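Local coordinates for conserved protein (Mycobacterium tuberculosis, PDB 1RFE) that is of unknown function but probably binds coenzyme F420 through an FMN-binding-type beta-barrel fold, perhaps as an oxidoreductase, at residues 5-10 / 147-152; 82-87 / 143-148; 87-92 / 138-143. All coordinates share one frame; numbering follows the deposited sequence. Where two conformers were deposited one is given.

Interaction 1 (5-10 / 147-152)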
loop_
_atom_site.group_PDB
_atom_site.type_symbol
_atom_site.label_atom_id
_atom_site.label_comp_id
_atom_site.label_asym_id
_atom_site.label_seq_id
_atom_site.Cartn_x
_atom_site.Cartn_y
_atom_site.Cartn_z
ATOM N N ARG A 5 -0.931 -20.728 -2.959
ATOM C CA ARG A 5 0.065 -21.779 -3.028
ATOM C C ARG A 5 0.827 -21.828 -1.702
ATOM O O ARG A 5 1.190 -20.799 -1.126
ATOM C CB ARG A 5 1.017 -21.549 -4.207
ATOM C CG ARG A 5 0.441 -21.966 -5.574
ATOM C CD ARG A 5 1.269 -21.511 -6.784
ATOM N NE ARG A 5 2.544 -22.240 -6.916
ATOM C CZ ARG A 5 3.545 -21.918 -7.765
ATOM N NH1 ARG A 5 3.460 -20.860 -8.578
ATOM N NH2 ARG A 5 4.648 -22.673 -7.798
ATOM N N ALA A 6 1.024 -23.029 -1.196
ATOM C CA ALA A 6 1.716 -23.205 0.079
ATOM C C ALA A 6 3.237 -23.037 -0.106
ATOM O O ALA A 6 3.938 -22.675 0.841
ATOM C CB ALA A 6 1.376 -24.566 0.700
ATOM N N ASP A 7 3.734 -23.273 -1.322
ATOM C CA ASP A 7 5.174 -23.265 -1.542
ATOM C C ASP A 7 5.777 -21.870 -1.562
ATOM O O ASP A 7 6.928 -21.727 -1.127
ATOM C CB ASP A 7 5.617 -24.061 -2.787
ATOM C CG ASP A 7 4.828 -23.721 -4.043
ATOM O OD1 ASP A 7 4.124 -22.683 -4.093
ATOM O OD2 ASP A 7 4.853 -24.469 -5.041
ATOM N N ILE A 8 5.011 -20.865 -2.034
ATOM C CA ILE A 8 5.553 -19.522 -2.254
ATOM C C ILE A 8 4.913 -18.443 -1.361
ATOM O O ILE A 8 5.320 -17.293 -1.426
ATOM C CB ILE A 8 5.431 -19.106 -3.740
ATOM C CG1 ILE A 8 3.954 -19.118 -4.171
ATOM C CG2 ILE A 8 6.289 -20.015 -4.607
ATOM C CD1 ILE A 8 3.698 -18.541 -5.536
ATOM N N VAL A 9 3.927 -18.822 -0.555
ATOM C CA VAL A 9 3.343 -17.952 0.461
ATOM C C VAL A 9 4.386 -17.352 1.396
ATOM O O VAL A 9 5.384 -17.983 1.753
ATOM C CB VAL A 9 2.247 -18.696 1.308
ATOM C CG1 VAL A 9 2.876 -19.740 2.253
ATOM C CG2 VAL A 9 1.371 -17.713 2.087
HETATM N N MSE A 10 4.202 -16.079 1.713
HETATM C CA MSE A 10 5.008 -15.434 2.742
HETATM C C MSE A 10 4.332 -15.543 4.093
HETATM O O MSE A 10 3.122 -15.533 4.178
HETATM C CB MSE A 10 5.223 -13.962 2.387
HETATM C CG MSE A 10 6.188 -13.762 1.242
HETATM SE SE MSE A 10 6.976 -11.982 1.264
HETATM C CE MSE A 10 5.517 -11.163 0.711
ATOM N N ARG A 147 11.564 -16.683 -4.591
ATOM C CA ARG A 147 12.793 -17.222 -3.976
ATOM C C ARG A 147 12.591 -18.542 -3.221
ATOM O O ARG A 147 13.533 -19.333 -3.041
ATOM C CB ARG A 147 13.421 -16.220 -3.014
ATOM C CG ARG A 147 14.525 -15.405 -3.627
ATOM C CD ARG A 147 14.160 -13.971 -3.859
ATOM N NE ARG A 147 14.206 -13.244 -2.608
ATOM C CZ ARG A 147 14.262 -11.930 -2.489
ATOM N NH1 ARG A 147 14.247 -11.135 -3.568
ATOM N NH2 ARG A 147 14.318 -11.405 -1.251
ATOM N N LYS A 148 11.380 -18.798 -2.768
ATOM C CA LYS A 148 11.129 -20.027 -2.011
ATOM C C LYS A 148 11.035 -21.303 -2.876
ATOM O O LYS A 148 10.892 -22.400 -2.368
ATOM C CB LYS A 148 9.900 -19.836 -1.137
ATOM C CG LYS A 148 10.062 -18.688 -0.094
ATOM C CD LYS A 148 8.689 -18.311 0.465
ATOM C CE LYS A 148 8.778 -17.433 1.709
ATOM N NZ LYS A 148 7.633 -17.792 2.575
ATOM N N LEU A 149 11.123 -21.139 -4.185
ATOM C CA LEU A 149 11.205 -22.252 -5.140
ATOM C C LEU A 149 12.589 -22.869 -5.274
ATOM O O LEU A 149 12.709 -24.024 -5.702
ATOM C CB LEU A 149 10.792 -21.783 -6.533
ATOM C CG LEU A 149 9.318 -21.844 -6.959
ATOM C CD1 LEU A 149 8.383 -22.253 -5.832
ATOM C CD2 LEU A 149 8.877 -20.563 -7.638
ATOM N N GLY A 150 13.619 -22.099 -4.967
ATOM C CA GLY A 150 14.976 -22.580 -5.099
ATOM C C GLY A 150 15.395 -22.729 -6.549
ATOM O O GLY A 150 16.330 -23.485 -6.853
ATOM N N LEU A 151 14.721 -22.008 -7.444
ATOM C CA LEU A 151 15.162 -21.910 -8.817
ATOM C C LEU A 151 16.578 -21.355 -8.921
ATOM O O LEU A 151 17.065 -20.677 -8.022
ATOM C CB LEU A 151 14.218 -21.044 -9.646
ATOM C CG LEU A 151 13.074 -21.698 -10.427
ATOM C CD1 LEU A 151 12.795 -23.182 -10.097
ATOM C CD2 LEU A 151 11.804 -20.859 -10.278
ATOM N N PRO A 152 17.281 -21.691 -9.992
ATOM C CA PRO A 152 18.536 -21.013 -10.292
ATOM C C PRO A 152 18.328 -19.526 -10.542
ATOM O O PRO A 152 17.309 -19.116 -11.113
ATOM C CB PRO A 152 19.022 -21.728 -11.549
ATOM C CG PRO A 152 17.864 -22.304 -12.092
ATOM C CD PRO A 152 17.029 -22.783 -10.953
#
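The N-terminal segment 5-10, a loop that leads into helix 12-21, meets the 3-10 turn and tail that follow strand 140-145, and Lys148 and Leu149 make the whole contact from the second side. The two segments come nearest at Ile8 and Lys148, whose CA atoms are 5.6 Å apart. The side chain of Lys148 reaches across residues 7 to 9: its CB lies 3.5 Å from Asp7 O, and further out CD and CE approach Val9 O. At the tip, NZ donates to Val9 O; the modelled separation of 2.4 Å between these two atoms is very short, and the detail of this bond is doubtful. The chain of Lys148 is extended through CE and bends at its last torsion (chi4 -147°), which places NZ beside that carbonyl. Glu14 of helix 12-21 is a second partner of the ammonium group, through a salt bridge, so one lysine spans a loop carbonyl and a helix carboxylate.

The apolar half is smaller. Ile8 CG2 and Leu149 CD1 are 3.3 Å apart, tighter than usual for two carbons, with the side chains crossing at a slant. Leu149 CD2 is the second branch near the same methyl, at 4.0 Å from Ile8 CG2. Around this pair Arg5 and Asp7 form a salt bridge within their own loop, with Arg5 NE 3.3 Å from Asp7 OD1, and both rest loosely against Leu149 CD1. The two segments bury 262 Å² in all, mostly with partly exposed or exposed residues. Ile8 also bonds through its backbone to Asp145 and packs on Trp144, while Met10, a selenomethionine, donates its N to Ser143 OG. The loop therefore runs beside strand 140-145 before helix 12-21 begins.

Interaction 2 (82-87 / 143-148)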
loop_
_atom_site.group_PDB
_atom_site.type_symbol
_atom_site.label_atom_id
_atom_site.label_comp_id
_atom_site.label_asym_id
_atom_site.label_seq_id
_atom_site.Cartn_x
_atom_site.Cartn_y
_atom_site.Cartn_z
ATOM N N THR A 82 12.836 -14.175 -8.641
ATOM C CA THR A 82 12.776 -13.197 -7.538
ATOM C C THR A 82 11.438 -12.442 -7.397
ATOM O O THR A 82 11.336 -11.521 -6.533
ATOM C CB THR A 82 13.914 -12.138 -7.661
ATOM O OG1 THR A 82 13.904 -11.507 -8.955
ATOM C CG2 THR A 82 15.320 -12.770 -7.521
ATOM N N LEU A 83 10.414 -12.795 -8.191
ATOM C CA LEU A 83 9.133 -12.089 -8.071
ATOM C C LEU A 83 8.614 -12.301 -6.668
ATOM O O LEU A 83 8.620 -13.415 -6.167
ATOM C CB LEU A 83 8.036 -12.552 -9.055
ATOM C CG LEU A 83 8.408 -12.680 -10.514
ATOM C CD1 LEU A 83 7.302 -13.399 -11.330
ATOM C CD2 LEU A 83 8.801 -11.316 -11.131
ATOM N N ARG A 84 8.228 -11.207 -6.027
ATOM C CA ARG A 84 7.553 -11.279 -4.765
ATOM C C ARG A 84 6.541 -10.145 -4.601
ATOM O O ARG A 84 6.644 -9.072 -5.240
ATOM C CB ARG A 84 8.502 -11.321 -3.610
ATOM C CG ARG A 84 9.659 -10.405 -3.604
ATOM C CD ARG A 84 10.136 -10.130 -2.137
ATOM N NE ARG A 84 10.930 -8.926 -2.040
ATOM C CZ ARG A 84 11.830 -8.669 -1.111
ATOM N NH1 ARG A 84 12.129 -9.557 -0.149
ATOM N NH2 ARG A 84 12.460 -7.497 -1.157
ATOM N N GLY A 85 5.544 -10.420 -3.774
ATOM C CA GLY A 85 4.475 -9.495 -3.620
ATOM C C GLY A 85 3.394 -9.917 -2.653
ATOM O O GLY A 85 3.390 -11.021 -2.119
ATOM N N VAL A 86 2.468 -8.986 -2.453
ATOM C CA VAL A 86 1.344 -9.208 -1.596
ATOM C C VAL A 86 0.169 -8.371 -2.136
ATOM O O VAL A 86 0.326 -7.217 -2.531
ATOM C CB VAL A 86 1.661 -8.917 -0.130
ATOM C CG1 VAL A 86 2.041 -7.447 0.071
ATOM C CG2 VAL A 86 0.540 -9.282 0.725
ATOM N N SER A 87 -0.988 -8.998 -2.160
ATOM C CA SER A 87 -2.182 -8.435 -2.767
ATOM C C SER A 87 -3.289 -8.504 -1.713
ATOM O O SER A 87 -3.577 -9.597 -1.180
ATOM C CB SER A 87 -2.561 -9.284 -3.990
ATOM O OG SER A 87 -3.645 -8.702 -4.685
ATOM N N SER A 143 -0.147 -13.786 -1.010
ATOM C CA SER A 143 1.263 -13.378 -1.150
ATOM C C SER A 143 2.088 -14.365 -1.951
ATOM O O SER A 143 1.686 -15.531 -2.196
ATOM C CB SER A 143 1.900 -13.199 0.228
ATOM O OG SER A 143 1.877 -14.397 1.006
ATOM N N TRP A 144 3.277 -13.906 -2.350
ATOM C CA TRP A 144 4.182 -14.743 -3.084
ATOM C C TRP A 144 5.647 -14.287 -2.954
ATOM O O TRP A 144 5.969 -13.108 -2.847
ATOM C CB TRP A 144 3.767 -14.854 -4.534
ATOM C CG TRP A 144 3.816 -13.554 -5.306
ATOM C CD1 TRP A 144 4.806 -13.137 -6.118
ATOM C CD2 TRP A 144 2.791 -12.542 -5.364
ATOM N NE1 TRP A 144 4.496 -11.904 -6.654
ATOM C CE2 TRP A 144 3.263 -11.517 -6.195
ATOM C CE3 TRP A 144 1.546 -12.378 -4.745
ATOM C CZ2 TRP A 144 2.501 -10.352 -6.477
ATOM C CZ3 TRP A 144 0.805 -11.223 -5.006
ATOM C CH2 TRP A 144 1.292 -10.228 -5.859
ATOM N N ASP A 145 6.522 -15.268 -2.940
ATOM C CA ASP A 145 7.972 -15.020 -2.985
ATOM C C ASP A 145 8.606 -16.160 -3.739
ATOM O O ASP A 145 8.752 -17.268 -3.210
ATOM C CB ASP A 145 8.574 -14.902 -1.593
ATOM C CG ASP A 145 10.031 -14.438 -1.633
ATOM O OD1 ASP A 145 10.597 -14.336 -2.744
ATOM O OD2 ASP A 145 10.668 -14.112 -0.625
ATOM N N HIS A 146 8.993 -15.873 -4.975
ATOM C CA HIS A 146 9.478 -16.909 -5.861
ATOM C C HIS A 146 10.853 -17.419 -5.453
ATOM O O HIS A 146 11.264 -18.469 -5.913
ATOM C CB HIS A 146 9.440 -16.451 -7.310
ATOM C CG HIS A 146 8.064 -16.493 -7.908
ATOM N ND1 HIS A 146 7.842 -16.440 -9.260
ATOM C CD2 HIS A 146 6.841 -16.539 -7.328
ATOM C CE1 HIS A 146 6.540 -16.505 -9.490
ATOM N NE2 HIS A 146 5.915 -16.563 -8.335
ATOM N N ARG A 147 11.564 -16.683 -4.591
ATOM C CA ARG A 147 12.793 -17.222 -3.976
ATOM C C ARG A 147 12.591 -18.542 -3.221
ATOM O O ARG A 147 13.533 -19.333 -3.041
ATOM C CB ARG A 147 13.421 -16.220 -3.014
ATOM C CG ARG A 147 14.525 -15.405 -3.627
ATOM C CD ARG A 147 14.160 -13.971 -3.859
ATOM N NE ARG A 147 14.206 -13.244 -2.608
ATOM C CZ ARG A 147 14.262 -11.930 -2.489
ATOM N NH1 ARG A 147 14.247 -11.135 -3.568
ATOM N NH2 ARG A 147 14.318 -11.405 -1.251
ATOM N N LYS A 148 11.380 -18.798 -2.768
ATOM C CA LYS A 148 11.129 -20.027 -2.011
ATOM C C LYS A 148 11.035 -21.303 -2.876
ATOM O O LYS A 148 10.892 -22.400 -2.368
ATOM C CB LYS A 148 9.900 -19.836 -1.137
ATOM C CG LYS A 148 10.062 -18.688 -0.094
ATOM C CD LYS A 148 8.689 -18.311 0.465
ATOM C CE LYS A 148 8.778 -17.433 1.709
ATOM N NZ LYS A 148 7.633 -17.792 2.575
#
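Gly85 and Trp144 form an antiparallel hydrogen-bonded pair between strands 84-87 and 143-145, whose axes approach to 4.6 Å at 178°; Gly85 N to Trp144 O and Trp144 N to Gly85 O are both 2.9 Å. Beyond the strand end, His146 N donates to Leu83 O at 2.8 Å, continuing the pairing into the 3-10 turn.

The Trp144 indole lies over the glycine of its own pair. With chi1 at 64°, CG sits between the backbone N and carbonyl carbon, and Gly85 CA comes 3.7 Å from the centroid of the six-membered ring, a CH-pi contact over the face. Val86 N lies over the same ring, and Ser87 CB meets its edge.

The pairing belongs to the antiparallel sheet of the FMN-binding-type fold, in which strand 84-95 also pairs with strand 69-76. Arg84, Val86, Ser143 and Asp145 share one face, where Ile15 and Phe18 of helix 12-21 pack on the first three and Met10 touches Asp145. At the strand end Leu83 CB lies over one face of the His146 ring, 4.1 Å from its centroid, while His146 ND1 bonds to Tyr80 O. Arg84 NH1 and Arg147 NH2 approach to 3.1 Å as two like charges; a salt bridge from Arg84 NE to Asp76 probably offsets the repulsion. Asp145 OD1 accepts from Arg147 N, closing an Asx turn.

Interaction 3 (87-92 / 138-143)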
loop_
_atom_site.group_PDB
_atom_site.type_symbol
_atom_site.label_atom_id
_atom_site.label_comp_id
_atom_site.label_asym_id
_atom_site.label_seq_id
_atom_site.Cartn_x
_atom_site.Cartn_y
_atom_site.Cartn_z
ATOM N N SER A 87 -0.988 -8.998 -2.160
ATOM C CA SER A 87 -2.182 -8.435 -2.767
ATOM C C SER A 87 -3.289 -8.504 -1.713
ATOM O O SER A 87 -3.577 -9.597 -1.180
ATOM C CB SER A 87 -2.561 -9.284 -3.990
ATOM O OG SER A 87 -3.645 -8.702 -4.685
ATOM N N PHE A 88 -3.878 -7.352 -1.408
ATOM C CA PHE A 88 -4.892 -7.183 -0.367
ATOM C C PHE A 88 -6.209 -6.816 -1.029
ATOM O O PHE A 88 -6.248 -5.991 -1.952
ATOM C CB PHE A 88 -4.536 -6.008 0.568
ATOM C CG PHE A 88 -3.211 -6.172 1.294
ATOM C CD1 PHE A 88 -3.054 -7.156 2.230
ATOM C CD2 PHE A 88 -2.128 -5.362 1.000
ATOM C CE1 PHE A 88 -1.864 -7.290 2.910
ATOM C CE2 PHE A 88 -0.913 -5.502 1.683
ATOM C CZ PHE A 88 -0.790 -6.430 2.622
ATOM N N GLU A 89 -7.286 -7.442 -0.572
ATOM C CA GLU A 89 -8.605 -7.010 -0.926
ATOM C C GLU A 89 -9.288 -6.752 0.414
ATOM O O GLU A 89 -9.062 -7.467 1.370
ATOM C CB GLU A 89 -9.334 -8.065 -1.777
ATOM C CG GLU A 89 -8.659 -8.268 -3.123
ATOM C CD GLU A 89 -9.277 -9.325 -3.996
ATOM O OE1 GLU A 89 -10.285 -9.929 -3.544
ATOM O OE2 GLU A 89 -8.772 -9.513 -5.175
ATOM N N GLY A 90 -10.078 -5.702 0.479
ATOM C CA GLY A 90 -10.762 -5.366 1.724
ATOM C C GLY A 90 -11.661 -4.187 1.632
ATOM O O GLY A 90 -12.346 -3.974 0.611
ATOM N N VAL A 91 -11.637 -3.422 2.726
ATOM C CA VAL A 91 -12.427 -2.215 2.869
ATOM C C VAL A 91 -11.513 -1.111 3.407
ATOM O O VAL A 91 -10.548 -1.367 4.134
ATOM C CB VAL A 91 -13.653 -2.427 3.797
ATOM C CG1 VAL A 91 -14.570 -3.501 3.255
ATOM C CG2 VAL A 91 -13.224 -2.779 5.214
ATOM N N ALA A 92 -11.788 0.104 2.973
ATOM C CA ALA A 92 -11.146 1.294 3.480
ATOM C C ALA A 92 -12.105 2.029 4.421
ATOM O O ALA A 92 -13.283 2.063 4.142
ATOM C CB ALA A 92 -10.857 2.207 2.362
ATOM N N ALA A 138 -7.592 -5.293 5.401
ATOM C CA ALA A 138 -7.599 -6.410 4.506
ATOM C C ALA A 138 -8.553 -7.495 5.066
ATOM O O ALA A 138 -8.582 -7.754 6.265
ATOM C CB ALA A 138 -6.212 -6.949 4.389
ATOM N N ARG A 139 -9.315 -8.116 4.183
ATOM C CA ARG A 139 -10.072 -9.312 4.521
ATOM C C ARG A 139 -9.537 -10.532 3.809
ATOM O O ARG A 139 -9.796 -11.619 4.237
ATOM C CB ARG A 139 -11.520 -9.173 4.135
ATOM C CG ARG A 139 -12.044 -7.793 4.304
ATOM C CD ARG A 139 -13.159 -7.642 5.205
ATOM N NE ARG A 139 -12.572 -7.164 6.480
ATOM C CZ ARG A 139 -13.279 -6.446 7.347
ATOM N NH1 ARG A 139 -14.537 -6.155 7.064
ATOM N NH2 ARG A 139 -12.757 -6.025 8.487
ATOM N N ARG A 140 -8.862 -10.323 2.682
ATOM C CA ARG A 140 -8.256 -11.382 1.898
ATOM C C ARG A 140 -6.872 -10.916 1.483
ATOM O O ARG A 140 -6.665 -9.792 0.995
ATOM C CB ARG A 140 -9.086 -11.721 0.696
ATOM C CG ARG A 140 -8.495 -12.812 -0.196
ATOM C CD ARG A 140 -9.497 -13.439 -1.237
ATOM N NE ARG A 140 -8.849 -14.283 -2.273
ATOM C CZ ARG A 140 -8.068 -13.830 -3.275
ATOM N NH1 ARG A 140 -7.768 -12.537 -3.398
ATOM N NH2 ARG A 140 -7.577 -14.681 -4.176
ATOM N N THR A 141 -5.926 -11.808 1.711
ATOM C CA THR A 141 -4.545 -11.565 1.484
ATOM C C THR A 141 -4.010 -12.748 0.719
ATOM O O THR A 141 -4.237 -13.882 1.093
ATOM C CB THR A 141 -3.830 -11.485 2.797
ATOM O OG1 THR A 141 -4.288 -10.334 3.510
ATOM C CG2 THR A 141 -2.316 -11.247 2.592
ATOM N N ARG A 142 -3.287 -12.449 -0.343
ATOM C CA ARG A 142 -2.542 -13.416 -1.089
ATOM C C ARG A 142 -1.116 -12.897 -1.200
ATOM O O ARG A 142 -0.891 -11.702 -1.413
ATOM C CB ARG A 142 -3.146 -13.621 -2.476
ATOM C CG ARG A 142 -4.432 -14.448 -2.487
ATOM C CD ARG A 142 -4.250 -15.882 -1.945
ATOM N NE ARG A 142 -5.497 -16.639 -1.914
ATOM C CZ ARG A 142 -6.354 -16.662 -0.892
ATOM N NH1 ARG A 142 -6.111 -15.972 0.219
ATOM N NH2 ARG A 142 -7.478 -17.389 -0.987
ATOM N N SER A 143 -0.147 -13.786 -1.010
ATOM C CA SER A 143 1.263 -13.378 -1.150
ATOM C C SER A 143 2.088 -14.365 -1.951
ATOM O O SER A 143 1.686 -15.531 -2.196
ATOM C CB SER A 143 1.900 -13.199 0.228
ATOM O OG SER A 143 1.877 -14.397 1.006
HETATM O O HOH W 1 -5.978 -10.818 -2.021
#
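Phe88 and Thr141 face each other as a non-hydrogen-bonded pair between two hydrogen-bonded ones, Ser87 with Arg142 and Glu89 with Arg140, where strands 87-92 and 140-143 run antiparallel at 175°. Five backbone hydrogen bonds join the segments: Ser87 N to Arg142 O is 2.8 Å, and Glu89 N to Arg140 O is 2.9 Å. Arg142 N returns a bond to Ser87 O. Glu89 O accepts two donors, Arg139 N at 2.9 Å and Arg140 N at 3.1 Å. Both arginines thus oppose one residue, the definition of a classic beta bulge, and the register then shifts by one to pair Gly90 with Ala138.

Around the Phe88 ring, the Thr141 hydroxyl OG1 lies at the edge near its plane, 3.6 Å from CD1. Ala138 CB makes an apolar contact 3.8 Å from the same Phe88 CD1, and Val19 of helix 12-21 also touches the Phe88 side chain.

Glu89, Arg140 and Arg142 make the face they share with Ser87 largely charged. Glu89 and Arg140 lie side by side, flat groups 36° apart, joined by a long salt bridge of 3.6 Å between OE1 and NH1. Arg140 NE sits over the centre of the Arg142 guanidinium, 3.6 Å above its plane, and Arg142 NH1 bonds to Thr141 O. A water donates to Ser87 O. Two guanidiniums stacked beside one carboxylate probably leave this face with excess positive charge.

Overall arrangement
Interactions 2 and 3 are successive parts of one pairing, between strands 84-95 and 140-145, and share Ser87 and Ser143. Interaction 2 has the larger buried surface and five buried residues among those touching, whereas interaction 3 is a surface contact with none, although its centre lies about 10 Å from the centre of the chain, against about 15 Å for that of interaction 2. Interaction 1, its centre about 23 Å from the same point, joins the loop before the first helix to the loop after the last strand and lacks strand pairing; it continues from interaction 2 through the turn 146-148. Chemistry follows: a lysine-carbonyl bond and a methyl contact in 1, indole over glycine in 2, bulged backbone and charged side chains in 3.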